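Local structure of NDP-rhamnosyltransferase (Saccharopolyspora spinosa, 3TSA) at residues His343-Phe346 with Thr347-Ala351. The protein belongs to the GT-B class of glycosyltransferases, as a rhamnosyltransferase built from two Rossmann-like domains. Residues are numbered along the deposited sequence; the frame is centred on the assembly and turned at random.
Sequences HEQF and TDSIA
Thr347 sits one helical turn after His343, and its side chain folds back on that residue. From Thr347 CB, 3.3 Å from His343 O, the chain forks: CG2 lies anti to the backbone N, while a chi1 of -66° sets OG1 beside that N and aims it at the preceding turn. Thr347 OG1 donates to His343 O at 3.0 Å, next to the helical bond from Thr347 N, which is nearly straight with an N-H...O angle of 170°. The two donors arrive from opposite faces of the carbonyl plane, so this oxygen is gripped twice. Thr347 OG1 also lies over one face of the His343 imidazole, offset toward its rim and 3.5 Å from CE1; the ring's NE2 is hydrogen-bonded to Glu247.

Ser349 does much the same, its backbone bond more bent: OG, likewise beside its own N, bonds to Gln345 O at 2.9 Å, and Ser349 N reaches this oxygen from the other face. These turns belong to helix 343-354, which packs against the parallel sheet of the C-terminal Rossmann-like domain of the GT-B fold. On the buried side, Phe346 CD1 meets Ile350 CD1 at 4.2 Å, the two side chains crossing at a slant, and both lie against Leu310 and Ile291 of neighbouring strands; Arg240, Ala241 and Ala244 of helix 236-246 also contact Phe346. On the exposed side, Glu344 and Asp348 run alongside each other with carboxylate planes 9° apart. Between the side chains, CG of Glu344 meets OD2 of Asp348 at 3.8 Å, whereas Glu344 OE1, of like charge, stays 4.9 Å from that OD2.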
loop_
_atom_site.group_PDB
_atom_site.type_symbol
_atom_site.label_atom_id
_atom_site.label_comp_id
_atom_site.label_asym_id
_atom_site.label_seq_id
_atom_site.Cartn_x
_atom_site.Cartn_y
_atom_site.Cartn_z
ATOM N N HIS A 343 14.881 15.804 34.949
ATOM C CA HIS A 343 13.469 15.373 35.098
ATOM C C HIS A 343 12.608 16.604 35.378
ATOM O O HIS A 343 11.493 16.788 34.836
ATOM C CB HIS A 343 13.300 14.354 36.241
ATOM C CG HIS A 343 11.857 14.078 36.568
ATOM N ND1 HIS A 343 11.055 13.311 35.764
ATOM C CD2 HIS A 343 11.090 14.465 37.612
ATOM C CE1 HIS A 343 9.847 13.231 36.289
ATOM N NE2 HIS A 343 9.839 13.926 37.411
ATOM N N GLU A 344 13.133 17.490 36.204
ATOM C CA GLU A 344 12.360 18.715 36.451
ATOM C C GLU A 344 12.107 19.594 35.213
ATOM O O GLU A 344 10.973 20.133 34.980
ATOM C CB GLU A 344 13.074 19.521 37.568
ATOM C CG GLU A 344 12.400 20.878 37.925
ATOM C CD GLU A 344 13.179 21.679 39.007
ATOM O OE1 GLU A 344 14.167 22.404 38.672
ATOM O OE2 GLU A 344 12.790 21.578 40.186
ATOM N N GLN A 345 13.157 19.804 34.440
ATOM C CA GLN A 345 13.095 20.621 33.234
ATOM C C GLN A 345 12.141 19.958 32.201
ATOM O O GLN A 345 11.348 20.649 31.539
ATOM C CB GLN A 345 14.517 20.797 32.652
ATOM C CG GLN A 345 14.510 21.425 31.222
ATOM C CD GLN A 345 15.961 21.615 30.645
ATOM O OE1 GLN A 345 16.986 21.514 31.371
ATOM N NE2 GLN A 345 16.027 21.897 29.360
ATOM N N PHE A 346 12.231 18.628 32.107
ATOM C CA PHE A 346 11.400 17.834 31.163
ATOM C C PHE A 346 9.914 17.994 31.525
ATOM O O PHE A 346 9.067 18.363 30.670
ATOM C CB PHE A 346 11.895 16.403 31.217
ATOM C CG PHE A 346 11.487 15.500 30.061
ATOM C CD1 PHE A 346 10.333 15.752 29.307
ATOM C CD2 PHE A 346 12.302 14.404 29.722
ATOM C CE1 PHE A 346 10.008 14.904 28.261
ATOM C CE2 PHE A 346 11.977 13.534 28.684
ATOM C CZ PHE A 346 10.796 13.802 27.921
ATOM N N THR A 347 9.612 17.783 32.820
ATOM C CA THR A 347 8.248 17.963 33.325
ATOM C C THR A 347 7.767 19.387 33.095
ATOM O O THR A 347 6.613 19.577 32.631
ATOM C CB THR A 347 8.271 17.619 34.866
ATOM O OG1 THR A 347 8.577 16.213 34.932
ATOM C CG2 THR A 347 6.913 17.777 35.400
ATOM N N ASP A 348 8.624 20.371 33.395
ATOM C CA ASP A 348 8.234 21.767 33.275
ATOM C C ASP A 348 7.942 22.081 31.779
ATOM O O ASP A 348 7.002 22.859 31.466
ATOM C CB ASP A 348 9.334 22.711 33.840
ATOM C CG ASP A 348 9.338 22.771 35.351
ATOM O OD1 ASP A 348 8.465 22.229 35.979
ATOM O OD2 ASP A 348 10.282 23.351 35.916
ATOM N N SER A 349 8.658 21.404 30.890
ATOM C CA SER A 349 8.490 21.658 29.437
ATOM C C SER A 349 7.119 21.154 28.983
ATOM O O SER A 349 6.439 21.776 28.160
ATOM C CB SER A 349 9.561 20.941 28.628
ATOM O OG SER A 349 10.811 21.543 28.827
ATOM N N ILE A 350 6.744 19.991 29.452
ATOM C CA ILE A 350 5.419 19.470 29.134
ATOM C C ILE A 350 4.335 20.394 29.632
ATOM O O ILE A 350 3.434 20.771 28.869
ATOM C CB ILE A 350 5.193 18.059 29.772
ATOM C CG1 ILE A 350 6.177 17.042 29.139
ATOM C CG2 ILE A 350 3.712 17.606 29.496
ATOM C CD1 ILE A 350 6.170 15.639 29.820
ATOM N N ALA A 351 4.439 20.805 30.894
ATOM C CA ALA A 351 3.474 21.736 31.472
ATOM C C ALA A 351 3.405 23.044 30.682
ATOM O O ALA A 351 2.316 23.564 30.501
ATOM C CB ALA A 351 3.810 22.041 32.979
#